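Local atomic coordinates of pectate lyase (Paenibacillus sp. 0602, PDB entry 5GT5), a protein that depolymerises polygalacturonate and partly methylated pectin by eliminative, endo-acting cleavage, probably with calcium as cofactor. Residues L135-D139 against N170-D174; C167-K171 against F193-D197. The protein carries 1 engineered substitution. All coordinates share one frame; numbering follows the deposited sequence.

Overall arrangement
Both contacts hold neighbouring coils of a right-handed parallel beta-helix together, and they share Asn-170 and Lys-171, where a short strand runs out into a loop. Interaction 2 starts in the strand region: 167-171 lies beside 193-197, with two phenylalanine rings in the buried core and partly exposed polar residues where the strands end. Interaction 1 lies wholly in the loops that follow, 135-139 against 170-174, and is buried throughout. Each has one direct backbone hydrogen bond and bridging water; they differ in that interaction 2 has a parallel bridge and paired phenylalanine rings where interaction 1 has a lysine over an indole. The centres of the two are about 10 Å apart.

Interaction 1 of 2, residues L135-D139 against N170-D174; sequences LWEWD and NKAYD
Lys-171 lays the end of its side chain over one face of the Trp-136 indole, and this is the tight heart of the contact. CE sits almost directly above the five-membered ring, 3.5 Å from its centroid, as a CH-pi contact, while NZ makes a cation-pi contact 27° off the ring normal. Bends at chi2 and chi3 (the latter -72°) fold the lysine back so that it runs alongside the tryptophan. The opposite face of the indole is met by the backbone N of Trp-138, and at the ring's edge CD1 lies 3.5 Å from Ala-172 O. NZ is also bonded to the carbonyl of Ser-240, so its charge does not rest on the ring alone. An alanine in place of Trp-136 would probably open a gap beneath the lysine's CE and leave its ammonium without the pi face. The two segments belong to loops that join strands of successive coils in the parallel beta-helix of polysaccharide lyase family 1, and Asp-174, at the end of one, is a likely calcium ligand. Tyr-173 N donates to Leu-135 O at 2.9 Å, pinning the loop backbones together, while Tyr-173 CD2 lies 3.7 Å from Glu-137 O, a buried carbonyl for which no partner is found. The Glu-137 carboxylate is anchored outside the contact by Asn-149 and the backbone amides of Leu-81, Thr-82 and His-83. Toward the tyrosine hydroxyl the fit is looser: OH stays 3.8 Å from Asp-139 OD1, and its main polar partner is Lys-148, while Asp-139 OD2 is held by Thr-142 OG1 and Tyr-146 N. Water also fills in near Leu-135, whose N donates to water 1 at 3.0 Å, and that water in turn donates to Lys-171 O.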
loop_
_atom_site.group_PDB
_atom_site.type_symbol
_atom_site.label_atom_id
_atom_site.label_comp_id
_atom_site.label_asym_id
_atom_site.label_seq_id
_atom_site.Cartn_x
_atom_site.Cartn_y
_atom_site.Cartn_z
ATOM N N LEU A 135 13.643 28.077 -0.357
ATOM C CA LEU A 135 12.301 27.965 0.208
ATOM C C LEU A 135 12.334 28.348 1.693
ATOM O O LEU A 135 11.509 27.861 2.484
ATOM C CB LEU A 135 11.724 26.549 0.012
ATOM C CG LEU A 135 10.195 26.434 0.149
ATOM C CD1 LEU A 135 9.463 27.201 -0.957
ATOM C CD2 LEU A 135 9.767 24.988 0.114
ATOM N N TRP A 136 13.260 29.242 2.062
ATOM C CA TRP A 136 13.338 29.771 3.426
ATOM C C TRP A 136 13.326 31.288 3.373
ATOM O O TRP A 136 13.894 31.877 2.451
ATOM C CB TRP A 136 14.609 29.286 4.145
ATOM C CG TRP A 136 14.812 29.903 5.535
ATOM C CD1 TRP A 136 14.361 29.410 6.736
ATOM C CD2 TRP A 136 15.496 31.128 5.830
ATOM N NE1 TRP A 136 14.741 30.257 7.762
ATOM C CE2 TRP A 136 15.432 31.316 7.235
ATOM C CE3 TRP A 136 16.159 32.086 5.035
ATOM C CZ2 TRP A 136 16.005 32.427 7.856
ATOM C CZ3 TRP A 136 16.738 33.180 5.651
ATOM C CH2 TRP A 136 16.644 33.354 7.036
ATOM N N GLU A 137 12.695 31.925 4.360
ATOM C CA GLU A 137 12.854 33.363 4.611
ATOM C C GLU A 137 12.758 33.588 6.102
ATOM O O GLU A 137 12.316 32.724 6.835
ATOM C CB GLU A 137 11.826 34.198 3.838
ATOM C CG GLU A 137 10.393 34.039 4.361
ATOM C CD GLU A 137 9.439 35.018 3.709
ATOM O OE1 GLU A 137 9.836 35.675 2.707
ATOM O OE2 GLU A 137 8.294 35.126 4.198
ATOM N N TRP A 138 13.242 34.748 6.534
ATOM C CA TRP A 138 13.217 35.154 7.932
ATOM C C TRP A 138 11.782 35.337 8.436
ATOM O O TRP A 138 10.911 35.840 7.725
ATOM C CB TRP A 138 14.025 36.459 8.012
ATOM C CG TRP A 138 14.041 37.151 9.361
ATOM C CD1 TRP A 138 13.205 38.151 9.775
ATOM C CD2 TRP A 138 14.963 36.918 10.444
ATOM N NE1 TRP A 138 13.552 38.558 11.046
ATOM C CE2 TRP A 138 14.627 37.822 11.478
ATOM C CE3 TRP A 138 16.045 36.050 10.626
ATOM C CZ2 TRP A 138 15.316 37.866 12.697
ATOM C CZ3 TRP A 138 16.766 36.104 11.843
ATOM C CH2 TRP A 138 16.382 37.004 12.866
ATOM N N ASP A 139 11.552 34.936 9.677
ATOM C CA ASP A 139 10.219 35.058 10.258
ATOM C C ASP A 139 10.065 36.230 11.231
ATOM O O ASP A 139 10.467 36.124 12.402
ATOM C CB ASP A 139 9.857 33.779 10.993
ATOM C CG ASP A 139 8.572 33.898 11.743
ATOM O OD1 ASP A 139 7.673 34.685 11.321
ATOM O OD2 ASP A 139 8.449 33.217 12.801
ATOM N N ASN A 170 18.151 22.054 1.206
ATOM C CA ASN A 170 18.777 23.203 1.854
ATOM C C ASN A 170 17.820 23.774 2.901
ATOM O O ASN A 170 16.938 23.056 3.363
ATOM C CB ASN A 170 19.153 24.233 0.784
ATOM C CG ASN A 170 20.248 23.739 -0.139
ATOM O OD1 ASN A 170 21.446 23.916 0.156
ATOM N ND2 ASN A 170 19.862 23.131 -1.265
ATOM N N LYS A 171 17.915 25.050 3.241
ATOM C CA LYS A 171 17.043 25.604 4.275
ATOM C C LYS A 171 15.597 25.649 3.805
ATOM O O LYS A 171 15.303 25.947 2.637
ATOM C CB LYS A 171 17.481 27.036 4.617
ATOM C CG LYS A 171 18.772 27.147 5.406
ATOM C CD LYS A 171 18.500 27.273 6.865
ATOM C CE LYS A 171 17.907 28.665 7.231
ATOM N NZ LYS A 171 17.512 28.495 8.665
ATOM N N ALA A 172 14.681 25.371 4.723
ATOM C CA ALA A 172 13.266 25.583 4.477
ATOM C C ALA A 172 12.661 26.333 5.647
ATOM O O ALA A 172 13.074 26.165 6.795
ATOM C CB ALA A 172 12.524 24.236 4.284
ATOM N N TYR A 173 11.655 27.137 5.338
ATOM C CA TYR A 173 10.915 27.862 6.351
ATOM C C TYR A 173 10.392 26.916 7.422
ATOM O O TYR A 173 10.573 27.169 8.620
ATOM C CB TYR A 173 9.786 28.658 5.684
ATOM C CG TYR A 173 8.942 29.510 6.601
ATOM C CD1 TYR A 173 7.934 28.929 7.364
ATOM C CD2 TYR A 173 9.145 30.888 6.710
ATOM C CE1 TYR A 173 7.138 29.683 8.211
ATOM C CE2 TYR A 173 8.311 31.668 7.538
ATOM C CZ TYR A 173 7.334 31.051 8.300
ATOM O OH TYR A 173 6.503 31.783 9.111
ATOM N N ASP A 174 9.741 25.839 6.993
ATOM C CA ASP A 174 9.226 24.830 7.917
ATOM C C ASP A 174 9.993 23.526 7.699
ATOM O O ASP A 174 11.203 23.478 7.906
ATOM C CB ASP A 174 7.699 24.702 7.698
ATOM C CG ASP A 174 6.960 23.978 8.801
ATOM O OD1 ASP A 174 7.548 23.638 9.839
ATOM O OD2 ASP A 174 5.723 23.813 8.635
HETATM O O HOH W 1 16.165 28.209 1.283
HETATM O O HOH W 2 16.054 30.031 10.573
HETATM O O HOH W 3 6.591 34.302 8.902
#

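Interaction 2 of 2, residues C167-K171 against F193-D197. Engineered in segment 167-171: Val-168 (natural residue Gly).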
loop_
_atom_site.group_PDB
_atom_site.type_symbol
_atom_site.label_atom_id
_atom_site.label_comp_id
_atom_site.label_asym_id
_atom_site.label_seq_id
_atom_site.Cartn_x
_atom_site.Cartn_y
_atom_site.Cartn_z
ATOM N N CYS A 167 18.686 12.805 -3.018
ATOM C CA CYS A 167 18.269 14.196 -3.087
ATOM C C CYS A 167 19.044 15.035 -2.093
ATOM O O CYS A 167 19.663 14.504 -1.163
ATOM C CB CYS A 167 16.761 14.337 -2.817
ATOM S SG CYS A 167 15.728 13.645 -4.146
ATOM N N VAL A 168 19.034 16.341 -2.321
ATOM C CA VAL A 168 19.668 17.319 -1.437
ATOM C C VAL A 168 18.667 18.396 -1.068
ATOM O O VAL A 168 17.945 18.890 -1.944
ATOM C CB VAL A 168 20.865 17.943 -2.124
ATOM C CG1 VAL A 168 21.480 19.083 -1.274
ATOM C CG2 VAL A 168 21.839 16.897 -2.281
ATOM N N PHE A 169 18.621 18.739 0.223
ATOM C CA PHE A 169 17.691 19.739 0.739
ATOM C C PHE A 169 18.481 20.793 1.482
ATOM O O PHE A 169 19.358 20.463 2.277
ATOM C CB PHE A 169 16.677 19.081 1.677
ATOM C CG PHE A 169 15.860 18.001 1.030
ATOM C CD1 PHE A 169 16.359 16.705 0.909
ATOM C CD2 PHE A 169 14.610 18.295 0.510
ATOM C CE1 PHE A 169 15.601 15.707 0.332
ATOM C CE2 PHE A 169 13.841 17.301 -0.087
ATOM C CZ PHE A 169 14.333 16.008 -0.180
ATOM N N ASN A 170 18.151 22.054 1.206
ATOM C CA ASN A 170 18.777 23.203 1.854
ATOM C C ASN A 170 17.820 23.774 2.901
ATOM O O ASN A 170 16.938 23.056 3.363
ATOM C CB ASN A 170 19.153 24.233 0.784
ATOM C CG ASN A 170 20.248 23.739 -0.139
ATOM O OD1 ASN A 170 21.446 23.916 0.156
ATOM N ND2 ASN A 170 19.862 23.131 -1.265
ATOM N N LYS A 171 17.915 25.050 3.241
ATOM C CA LYS A 171 17.043 25.604 4.275
ATOM C C LYS A 171 15.597 25.649 3.805
ATOM O O LYS A 171 15.303 25.947 2.637
ATOM C CB LYS A 171 17.481 27.036 4.617
ATOM C CG LYS A 171 18.772 27.147 5.406
ATOM C CD LYS A 171 18.500 27.273 6.865
ATOM C CE LYS A 171 17.907 28.665 7.231
ATOM N NZ LYS A 171 17.512 28.495 8.665
ATOM N N PHE A 193 20.790 16.692 3.853
ATOM C CA PHE A 193 19.980 17.752 4.420
ATOM C C PHE A 193 20.974 18.682 5.075
ATOM O O PHE A 193 21.710 18.246 5.958
ATOM C CB PHE A 193 18.991 17.144 5.438
ATOM C CG PHE A 193 18.130 16.040 4.863
ATOM C CD1 PHE A 193 18.612 14.721 4.773
ATOM C CD2 PHE A 193 16.844 16.325 4.398
ATOM C CE1 PHE A 193 17.811 13.709 4.246
ATOM C CE2 PHE A 193 16.048 15.330 3.845
ATOM C CZ PHE A 193 16.519 14.031 3.744
ATOM N N LYS A 194 21.042 19.928 4.610
ATOM C CA LYS A 194 22.077 20.846 5.114
ATOM C C LYS A 194 21.529 22.236 5.301
ATOM O O LYS A 194 20.512 22.654 4.734
ATOM C CB LYS A 194 23.291 20.904 4.182
ATOM C CG LYS A 194 22.976 21.364 2.788
ATOM C CD LYS A 194 24.234 21.328 1.903
ATOM C CE LYS A 194 23.913 21.693 0.482
ATOM N NZ LYS A 194 25.173 21.696 -0.334
ATOM N N GLY A 195 22.237 22.973 6.134
ATOM C CA GLY A 195 21.943 24.378 6.331
ATOM C C GLY A 195 22.720 25.276 5.398
ATOM O O GLY A 195 23.320 24.836 4.397
ATOM N N ASP A 196 22.666 26.567 5.712
ATOM C CA ASP A 196 23.349 27.601 4.951
ATOM C C ASP A 196 24.810 27.696 5.408
ATOM O O ASP A 196 25.096 27.607 6.598
ATOM C CB ASP A 196 22.620 28.924 5.244
ATOM C CG ASP A 196 23.110 30.092 4.374
ATOM O OD1 ASP A 196 22.523 30.330 3.295
ATOM O OD2 ASP A 196 24.031 30.808 4.813
ATOM N N ASP A 197 25.728 27.934 4.476
ATOM C CA ASP A 197 27.147 27.959 4.846
ATOM C C ASP A 197 27.715 29.314 5.229
ATOM O O ASP A 197 28.894 29.406 5.571
ATOM C CB ASP A 197 28.003 27.314 3.760
ATOM C CG ASP A 197 28.157 28.185 2.506
ATOM O OD1 ASP A 197 27.529 29.268 2.345
ATOM O OD2 ASP A 197 28.911 27.732 1.614
HETATM O O HOH W 4 18.105 21.407 5.443
#
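Phe-169 and Phe-193 lie next to each other with their ring planes nearly parallel, only 2° apart. The centroids are 4.9 Å apart, and the rings are displaced so far that little of one face covers the other; the touch is made by one rim, Phe-169 CD1 against Phe-193 CE2 at 3.3 Å. Near-equal torsions, with CG beside the backbone N in both (chi1 -59° and -55°), turn the two rings alike. Phe-132 stacks on Phe-169 and Tyr-270 on Phe-193, so the pair is the middle of an aromatic row running from coil to coil inside the parallel beta-helix. Backbone pairing accompanies it: Phe-169 and Phe-193 form a parallel bridge, and Lys-194 N donates to Phe-169 O at 2.9 Å. Beyond the bridge direct bonding gives way to water 4, which donates to both Asn-170 O and Lys-194 O, while Asn-170 CA approaches Lys-194 O at 3.4 Å in a CA-H...O contact. Among the polar side chains, Lys-194 extends alongside Asn-170, bringing its CE to 3.3 Å from Asn-170 OD1. The other end of that amide, ND2, bonds to Phe-132 O and Glu-131 OE2, on the preceding coil. Apolar contacts are sparser here: CG1 of the engineered Val-168 meets Lys-194 CE at 4.0 Å, and Lys-171 CG rests 4.2 Å from CB of Asp-196, whose carboxylate is held by Ser-202 and the amides of Gly-198 and Val-204.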